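Local structure of Rab GDP-dissociation inhibitor (Saccharomyces cerevisiae, 3CPI) at residues I314-V319 against P386-F391; V266-D271 against T295-K300. The protein inhibits the release of GDP from Rab GTPases such as SEC4 and extracts GDP-bound YPT7 from vacuolar membranes. All blocks are in the same frame, centred on the assembly; numbering follows the deposited sequence.

Contact 1. Residues I314-V319 against P386-F391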
ATOM      1  N   ILE A 314      19.652  -0.514   1.124  1.00 34.85           N
ATOM      2  CA  ILE A 314      20.141  -1.890   1.162  1.00 35.68           C
ATOM      3  C   ILE A 314      20.999  -2.083   2.404  1.00 36.25           C
ATOM      4  O   ILE A 314      21.855  -1.253   2.716  1.00 36.16           O
ATOM      5  CB  ILE A 314      20.950  -2.269  -0.095  1.00 35.61           C
ATOM      6  CG1 ILE A 314      20.085  -2.134  -1.354  1.00 35.70           C
ATOM      7  CG2 ILE A 314      21.485  -3.704   0.026  1.00 35.95           C
ATOM      8  CD1 ILE A 314      20.835  -2.381  -2.657  1.00 35.90           C
ATOM      9  N   LEU A 315      20.743  -3.179   3.110  1.00 37.13           N
ATOM     10  CA  LEU A 315      21.479  -3.526   4.318  1.00 37.94           C
ATOM     11  C   LEU A 315      22.101  -4.918   4.162  1.00 38.77           C
ATOM     12  O   LEU A 315      21.605  -5.736   3.383  1.00 38.75           O
ATOM     13  CB  LEU A 315      20.545  -3.497   5.536  1.00 37.71           C
ATOM     14  CG  LEU A 315      19.427  -2.444   5.646  1.00 37.01           C
ATOM     15  CD1 LEU A 315      18.559  -2.759   6.846  1.00 35.86           C
ATOM     16  CD2 LEU A 315      19.952  -0.993   5.718  1.00 35.48           C
ATOM     17  N   ASN A 316      23.186  -5.167   4.899  1.00 39.77           N
ATOM     18  CA  ASN A 316      23.851  -6.483   4.949  1.00 40.78           C
ATOM     19  C   ASN A 316      23.540  -7.238   6.241  1.00 40.77           C
ATOM     20  O   ASN A 316      24.136  -8.287   6.526  1.00 40.63           O
ATOM     21  CB  ASN A 316      25.374  -6.319   4.828  1.00 41.19           C
ATOM     22  CG  ASN A 316      25.822  -5.969   3.417  1.00 43.40           C
ATOM     23  OD1 ASN A 316      25.006  -5.874   2.488  1.00 45.53           O
ATOM     24  ND2 ASN A 316      27.130  -5.770   3.248  1.00 45.03           N
ATOM     25  N   HIS A 317      22.608  -6.689   7.015  1.00 40.55           N
ATOM     26  CA  HIS A 317      22.273  -7.191   8.342  1.00 40.41           C
ATOM     27  C   HIS A 317      20.807  -6.862   8.624  1.00 40.22           C
ATOM     28  O   HIS A 317      20.257  -5.950   8.003  1.00 40.35           O
ATOM     29  CB  HIS A 317      23.154  -6.495   9.377  1.00 40.13           C
ATOM     30  CG  HIS A 317      22.932  -5.017   9.448  1.00 40.29           C
ATOM     31  ND1 HIS A 317      23.594  -4.125   8.633  1.00 39.94           N
ATOM     32  CD2 HIS A 317      22.100  -4.276  10.218  1.00 40.03           C
ATOM     33  CE1 HIS A 317      23.191  -2.898   8.909  1.00 39.37           C
ATOM     34  NE2 HIS A 317      22.284  -2.962   9.868  1.00 39.10           N
ATOM     35  N   PRO A 318      20.174  -7.575   9.576  1.00 39.92           N
ATOM     36  CA  PRO A 318      18.778  -7.243   9.866  1.00 39.57           C
ATOM     37  C   PRO A 318      18.704  -5.933  10.639  1.00 39.21           C
ATOM     38  O   PRO A 318      19.728  -5.457  11.150  1.00 39.30           O
ATOM     39  CB  PRO A 318      18.300  -8.412  10.744  1.00 39.58           C
ATOM     40  CG  PRO A 318      19.422  -9.431  10.737  1.00 40.05           C
ATOM     41  CD  PRO A 318      20.667  -8.664  10.436  1.00 39.97           C
ATOM     42  N   VAL A 319      17.515  -5.344  10.706  1.00 38.55           N
ATOM     43  CA  VAL A 319      17.329  -4.084  11.422  1.00 37.70           C
ATOM     44  C   VAL A 319      17.534  -4.341  12.915  1.00 37.50           C
ATOM     45  O   VAL A 319      17.015  -5.320  13.446  1.00 37.44           O
ATOM     46  CB  VAL A 319      15.929  -3.460  11.127  1.00 37.57           C
ATOM     47  CG1 VAL A 319      15.720  -2.163  11.902  1.00 36.50           C
ATOM     48  CG2 VAL A 319      15.757  -3.226   9.629  1.00 36.79           C
ATOM     49  N   PRO A 386      24.197   0.498   9.949  1.00 40.57           N
ATOM     50  CA  PRO A 386      24.978   0.773   8.735  1.00 40.83           C
ATOM     51  C   PRO A 386      24.201   0.470   7.455  1.00 40.89           C
ATOM     52  O   PRO A 386      23.611  -0.601   7.324  1.00 40.97           O
ATOM     53  CB  PRO A 386      26.183  -0.171   8.866  1.00 40.94           C
ATOM     54  CG  PRO A 386      26.317  -0.408  10.333  1.00 41.03           C
ATOM     55  CD  PRO A 386      24.909  -0.406  10.872  1.00 40.53           C
ATOM     56  N   ILE A 387      24.198   1.420   6.528  1.00 41.17           N
ATOM     57  CA  ILE A 387      23.462   1.280   5.270  1.00 41.34           C
ATOM     58  C   ILE A 387      24.453   1.205   4.113  1.00 41.79           C
ATOM     59  O   ILE A 387      25.322   2.064   3.989  1.00 41.99           O
ATOM     60  CB  ILE A 387      22.462   2.458   5.071  1.00 41.14           C
ATOM     61  CG1 ILE A 387      21.419   2.471   6.203  1.00 40.52           C
ATOM     62  CG2 ILE A 387      21.788   2.382   3.697  1.00 40.67           C
ATOM     63  CD1 ILE A 387      20.739   3.811   6.431  1.00 39.43           C
ATOM     64  N   GLU A 388      24.318   0.177   3.278  1.00 42.23           N
ATOM     65  CA  GLU A 388      25.223  -0.037   2.147  1.00 42.97           C
ATOM     66  C   GLU A 388      24.973   0.896   0.964  1.00 43.14           C
ATOM     67  O   GLU A 388      25.928   1.402   0.372  1.00 43.55           O
ATOM     68  CB  GLU A 388      25.194  -1.497   1.679  1.00 43.08           C
ATOM     69  CG  GLU A 388      25.718  -2.514   2.698  1.00 44.66           C
ATOM     70  CD  GLU A 388      26.983  -2.058   3.429  1.00 46.76           C
ATOM     71  OE1 GLU A 388      27.974  -1.673   2.756  1.00 48.01           O
ATOM     72  OE2 GLU A 388      26.981  -2.083   4.685  1.00 47.07           O
ATOM     73  N   GLU A 389      23.703   1.110   0.615  1.00 43.11           N
ATOM     74  CA  GLU A 389      23.337   2.043  -0.457  1.00 42.92           C
ATOM     75  C   GLU A 389      21.905   2.561  -0.329  1.00 42.53           C
ATOM     76  O   GLU A 389      20.997   1.812   0.040  1.00 42.46           O
ATOM     77  CB  GLU A 389      23.525   1.396  -1.834  1.00 43.11           C
ATOM     78  CG  GLU A 389      23.625   2.396  -2.987  1.00 43.91           C
ATOM     79  CD  GLU A 389      24.862   3.274  -2.899  1.00 45.35           C
ATOM     80  OE1 GLU A 389      25.964   2.783  -3.215  1.00 46.08           O
ATOM     81  OE2 GLU A 389      24.729   4.455  -2.510  1.00 46.02           O
ATOM     82  N   LYS A 390      21.723   3.841  -0.656  1.00 42.00           N
ATOM     83  CA  LYS A 390      20.405   4.483  -0.696  1.00 41.36           C
ATOM     84  C   LYS A 390      20.014   4.833  -2.126  1.00 41.21           C
ATOM     85  O   LYS A 390      20.835   5.346  -2.885  1.00 41.31           O
ATOM     86  CB  LYS A 390      20.396   5.760   0.142  1.00 41.02           C
ATOM     87  CG  LYS A 390      20.657   5.564   1.612  1.00 40.40           C
ATOM     88  CD  LYS A 390      20.716   6.906   2.307  1.00 39.75           C
ATOM     89  CE  LYS A 390      21.118   6.758   3.755  1.00 40.57           C
ATOM     90  NZ  LYS A 390      21.157   8.082   4.431  1.00 40.62           N
ATOM     91  N   PHE A 391      18.761   4.561  -2.483  1.00 40.87           N
ATOM     92  CA  PHE A 391      18.209   4.949  -3.774  1.00 40.52           C
ATOM     93  C   PHE A 391      16.981   5.821  -3.519  1.00 40.35           C
ATOM     94  O   PHE A 391      15.886   5.312  -3.276  1.00 40.39           O
ATOM     95  CB  PHE A 391      17.850   3.714  -4.608  1.00 40.59           C
ATOM     96  CG  PHE A 391      18.998   2.752  -4.805  1.00 41.15           C
ATOM     97  CD1 PHE A 391      19.765   2.787  -5.974  1.00 41.45           C
ATOM     98  CD2 PHE A 391      19.313   1.807  -3.828  1.00 41.02           C
ATOM     99  CE1 PHE A 391      20.831   1.896  -6.163  1.00 40.89           C
ATOM    100  CE2 PHE A 391      20.375   0.917  -4.005  1.00 41.52           C
ATOM    101  CZ  PHE A 391      21.135   0.960  -5.178  1.00 41.07           C
TER
HETATM  102  O   HOH W   1      24.374  -2.827   5.843  1.00 39.99           O

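Contact 2. Residues V266-D271 against T295-K300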
ATOM      1  N   VAL A 266      -5.952  10.130 -28.416  1.00 54.32           N
ATOM      2  CA  VAL A 266      -7.191   9.726 -27.754  1.00 54.45           C
ATOM      3  C   VAL A 266      -8.374  10.274 -28.546  1.00 54.74           C
ATOM      4  O   VAL A 266      -8.421  11.463 -28.866  1.00 54.65           O
ATOM      5  CB  VAL A 266      -7.259  10.222 -26.273  1.00 54.27           C
ATOM      6  CG1 VAL A 266      -8.555   9.776 -25.601  1.00 53.97           C
ATOM      7  CG2 VAL A 266      -6.062   9.722 -25.477  1.00 54.22           C
ATOM      8  N   LEU A 267      -9.322   9.401 -28.866  1.00 55.28           N
ATOM      9  CA  LEU A 267     -10.486   9.788 -29.654  1.00 55.95           C
ATOM     10  C   LEU A 267     -11.648  10.164 -28.751  1.00 56.52           C
ATOM     11  O   LEU A 267     -11.931   9.473 -27.770  1.00 56.54           O
ATOM     12  CB  LEU A 267     -10.913   8.663 -30.606  1.00 55.81           C
ATOM     13  CG  LEU A 267      -9.897   8.024 -31.561  1.00 55.87           C
ATOM     14  CD1 LEU A 267     -10.531   6.816 -32.231  1.00 55.84           C
ATOM     15  CD2 LEU A 267      -9.378   9.006 -32.608  1.00 56.12           C
ATOM     16  N   TYR A 268     -12.313  11.263 -29.103  1.00 57.30           N
ATOM     17  CA  TYR A 268     -13.471  11.764 -28.374  1.00 58.13           C
ATOM     18  C   TYR A 268     -14.670  11.919 -29.314  1.00 59.06           C
ATOM     19  O   TYR A 268     -14.503  12.217 -30.502  1.00 59.33           O
ATOM     20  CB  TYR A 268     -13.153  13.117 -27.739  1.00 57.77           C
ATOM     21  CG  TYR A 268     -11.935  13.142 -26.840  1.00 57.34           C
ATOM     22  CD1 TYR A 268     -10.675  13.470 -27.347  1.00 56.60           C
ATOM     23  CD2 TYR A 268     -12.044  12.859 -25.476  1.00 56.82           C
ATOM     24  CE1 TYR A 268      -9.552  13.505 -26.522  1.00 56.85           C
ATOM     25  CE2 TYR A 268     -10.927  12.894 -24.638  1.00 56.89           C
ATOM     26  CZ  TYR A 268      -9.684  13.215 -25.167  1.00 57.33           C
ATOM     27  OH  TYR A 268      -8.573  13.248 -24.345  1.00 56.76           O
ATOM     28  N   LYS A 269     -15.873  11.722 -28.780  1.00 60.03           N
ATOM     29  CA  LYS A 269     -17.105  11.931 -29.540  1.00 61.21           C
ATOM     30  C   LYS A 269     -17.251  13.409 -29.914  1.00 61.99           C
ATOM     31  O   LYS A 269     -16.748  14.283 -29.202  1.00 62.30           O
ATOM     32  CB  LYS A 269     -18.317  11.475 -28.730  1.00 61.16           C
ATOM     33  CG  LYS A 269     -18.263  10.033 -28.254  1.00 61.64           C
ATOM     34  CD  LYS A 269     -19.019   9.098 -29.184  1.00 62.32           C
ATOM     35  CE  LYS A 269     -19.359   7.790 -28.478  1.00 62.81           C
ATOM     36  NZ  LYS A 269     -20.316   6.950 -29.258  1.00 63.36           N
ATOM     37  N   LYS A 270     -17.942  13.683 -31.020  1.00 62.87           N
ATOM     38  CA  LYS A 270     -18.004  15.041 -31.584  1.00 63.70           C
ATOM     39  C   LYS A 270     -18.511  16.128 -30.624  1.00 64.01           C
ATOM     40  O   LYS A 270     -17.730  16.981 -30.183  1.00 64.14           O
ATOM     41  CB  LYS A 270     -18.800  15.061 -32.901  1.00 63.84           C
ATOM     42  CG  LYS A 270     -18.093  14.400 -34.094  1.00 64.68           C
ATOM     43  CD  LYS A 270     -16.863  15.184 -34.555  1.00 65.61           C
ATOM     44  CE  LYS A 270     -16.054  14.383 -35.574  1.00 66.86           C
ATOM     45  NZ  LYS A 270     -14.712  14.984 -35.859  1.00 67.25           N
ATOM     46  N   ASP A 271     -19.802  16.095 -30.299  1.00 64.25           N
ATOM     47  CA  ASP A 271     -20.415  17.174 -29.521  1.00 64.47           C
ATOM     48  C   ASP A 271     -20.301  17.007 -28.005  1.00 64.27           C
ATOM     49  O   ASP A 271     -20.055  17.985 -27.285  1.00 64.37           O
ATOM     50  CB  ASP A 271     -21.877  17.391 -29.937  1.00 64.87           C
ATOM     51  CG  ASP A 271     -22.033  18.467 -31.016  1.00 65.83           C
ATOM     52  OD1 ASP A 271     -21.244  19.442 -31.019  1.00 66.26           O
ATOM     53  OD2 ASP A 271     -22.958  18.341 -31.852  1.00 67.05           O
ATOM     54  N   THR A 295      -0.777   9.712 -15.769  1.00 31.53           N
ATOM     55  CA  THR A 295       0.228   9.993 -16.814  1.00 31.78           C
ATOM     56  C   THR A 295      -0.346   9.938 -18.240  1.00 31.83           C
ATOM     57  O   THR A 295       0.267  10.455 -19.183  1.00 31.91           O
ATOM     58  CB  THR A 295       1.485   9.076 -16.711  1.00 31.73           C
ATOM     59  OG1 THR A 295       1.139   7.726 -17.043  1.00 31.80           O
ATOM     60  CG2 THR A 295       2.077   9.124 -15.309  1.00 31.75           C
ATOM     61  N   TYR A 296      -1.523   9.329 -18.380  1.00 31.81           N
ATOM     62  CA  TYR A 296      -2.214   9.250 -19.669  1.00 32.04           C
ATOM     63  C   TYR A 296      -3.095  10.464 -19.973  1.00 31.97           C
ATOM     64  O   TYR A 296      -3.342  10.784 -21.149  1.00 31.83           O
ATOM     65  CB  TYR A 296      -3.020   7.952 -19.757  1.00 32.44           C
ATOM     66  CG  TYR A 296      -2.129   6.732 -19.874  1.00 33.26           C
ATOM     67  CD1 TYR A 296      -1.752   6.239 -21.129  1.00 34.17           C
ATOM     68  CD2 TYR A 296      -1.647   6.081 -18.736  1.00 33.28           C
ATOM     69  CE1 TYR A 296      -0.918   5.124 -21.244  1.00 34.07           C
ATOM     70  CE2 TYR A 296      -0.815   4.971 -18.839  1.00 33.48           C
ATOM     71  CZ  TYR A 296      -0.454   4.499 -20.096  1.00 33.93           C
ATOM     72  OH  TYR A 296       0.366   3.400 -20.204  1.00 34.17           O
ATOM     73  N   PHE A 297      -3.556  11.136 -18.911  1.00 31.41           N
ATOM     74  CA  PHE A 297      -4.374  12.343 -19.019  1.00 30.77           C
ATOM     75  C   PHE A 297      -3.935  13.400 -17.993  1.00 30.81           C
ATOM     76  O   PHE A 297      -4.689  13.711 -17.068  1.00 30.66           O
ATOM     77  CB  PHE A 297      -5.847  12.011 -18.787  1.00 30.58           C
ATOM     78  CG  PHE A 297      -6.455  11.108 -19.828  1.00 30.69           C
ATOM     79  CD1 PHE A 297      -6.504   9.730 -19.631  1.00 30.47           C
ATOM     80  CD2 PHE A 297      -7.015  11.641 -20.994  1.00 29.83           C
ATOM     81  CE1 PHE A 297      -7.091   8.897 -20.590  1.00 31.02           C
ATOM     82  CE2 PHE A 297      -7.597  10.823 -21.951  1.00 29.13           C
ATOM     83  CZ  PHE A 297      -7.636   9.451 -21.755  1.00 29.96           C
ATOM     84  N   PRO A 298      -2.722  13.963 -18.151  1.00 30.68           N
ATOM     85  CA  PRO A 298      -2.245  14.863 -17.099  1.00 30.77           C
ATOM     86  C   PRO A 298      -3.064  16.160 -16.999  1.00 30.91           C
ATOM     87  O   PRO A 298      -3.190  16.716 -15.911  1.00 30.81           O
ATOM     88  CB  PRO A 298      -0.789  15.150 -17.495  1.00 30.65           C
ATOM     89  CG  PRO A 298      -0.713  14.856 -18.966  1.00 30.72           C
ATOM     90  CD  PRO A 298      -1.760  13.827 -19.266  1.00 31.00           C
ATOM     91  N   GLU A 299      -3.629  16.609 -18.119  1.00 30.93           N
ATOM     92  CA  GLU A 299      -4.480  17.799 -18.158  1.00 31.22           C
ATOM     93  C   GLU A 299      -5.836  17.575 -17.473  1.00 30.80           C
ATOM     94  O   GLU A 299      -6.591  18.522 -17.227  1.00 30.72           O
ATOM     95  CB  GLU A 299      -4.675  18.280 -19.611  1.00 31.41           C
ATOM     96  CG  GLU A 299      -5.682  17.466 -20.457  1.00 33.75           C
ATOM     97  CD  GLU A 299      -5.195  16.059 -20.842  1.00 36.50           C
ATOM     98  OE1 GLU A 299      -3.982  15.778 -20.738  1.00 37.50           O
ATOM     99  OE2 GLU A 299      -6.038  15.234 -21.264  1.00 37.61           O
ATOM    100  N   LYS A 300      -6.146  16.316 -17.186  1.00 30.33           N
ATOM    101  CA  LYS A 300      -7.393  15.974 -16.509  1.00 30.13           C
ATOM    102  C   LYS A 300      -7.144  15.546 -15.072  1.00 29.45           C
ATOM    103  O   LYS A 300      -8.043  15.046 -14.393  1.00 28.93           O
ATOM    104  CB  LYS A 300      -8.165  14.922 -17.298  1.00 30.32           C
ATOM    105  CG  LYS A 300      -8.825  15.533 -18.513  1.00 31.35           C
ATOM    106  CD  LYS A 300      -9.769  14.599 -19.216  1.00 33.61           C
ATOM    107  CE  LYS A 300     -10.876  15.429 -19.859  1.00 35.86           C
ATOM    108  NZ  LYS A 300     -11.250  14.894 -21.186  1.00 38.35           N
TER

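Contact 1. Residues I314-V319 against P386-F391
Ile314 bonds to the opposite segment through both its N and its O. Ile314 N donates to Glu389 O at 2.9 Å, and Glu388 N returns a bond to Ile314 O, also 2.9 Å. The second is the more bent, with 146° at its hydrogen.

The side chain of Ile314 can be followed outward. CB lies 4.1 Å from Glu389 O. CG1, anti to the carbonyl carbon (chi1 -60°), comes near Phe391 CE2. CD1 ends 3.6 Å from the same CE2, at the edge of the ring and near its plane. Leu53 and Leu361 pack against this isoleucine too.

Beyond the Glu388 N to Ile314 O bond, a water bridges the two segments. It accepts from Asn316 N and donates to Pro386 O and Glu388 OE2, so three bonds hold it. The Glu388 chain is bent, and its carboxylate stacks on the Asn316 amide, planes 17° apart. Asn316 OD1 is 3.4 Å from Glu388 CG. His317 NE2 is hydrogen-bonded to Leu384 O.

This is the margin of the antiparallel pairing between strands 301-315 and 389-400, where the loop after Leu315 leaves the large mixed sheet of the Rab GDI fold.

Contact 2. Residues V266-D271 against T295-K300
Phe297 carries this contact, turning one edge of its ring to Val266 and Tyr268. The apolar part is its meeting with Val266. Val266 CG1 meets the ring edge near its plane, 3.9 Å from Phe297 CE2. Val266 CG2 approaches the same carbon at 4.0 Å, from the same side of the ring but well off the plane. Valine and ring point at each other. With its CG anti to the carbonyl carbon (chi1 -65°), Phe297 extends its far edge to the strand.

The second kind of contact is polar against aromatic. Tyr268 OH lies in the plane of the Phe297 ring, at its edge, 3.5 Å from CE2. The two aromatic side chains run past one another, pointing opposite ways. Replacing Phe297 by an alanine removes the ring, and is likely to cost Val266 and the Tyr268 hydroxyl this contact and open a gap between strand and loop.

One charged group joins in. Lys300 NZ approaches Tyr268 CE2 obliquely, at 4.0 Å, and also has a weak, long ion pair with Asp407.

A backbone hydrogen bond from Lys300 N to Phe297 O closes the short 3-10 turn.

Strand 265-268 is an outer strand of a three-stranded antiparallel sheet. The loop follows strand 290-292 of the parallel sheet, where Phe297 also touches Leu15 on strand 12-15 and Ile409 and Leu411 on strand 409-411.

In the fold
The contacts lie far apart, with centres about 44 Å apart and nearest atoms about 19 Å apart. Contact 1 is partly buried, and contact 2 is a surface contact with one buried residue, Phe297. They share one element only indirectly: strand 301-315 carries residues 314-315 of contact 1 near its end, and the loop of contact 2 leads into its start. Contact 1 joins two strands within one sheet, so backbone bonds and a bridging water work alongside apolar packing of Ile314 on Phe391. Contact 2 joins a small antiparallel sheet to a loop beside the parallel sheet. There, side chains alone make the link, mostly around one aromatic edge, and the buried area is smaller.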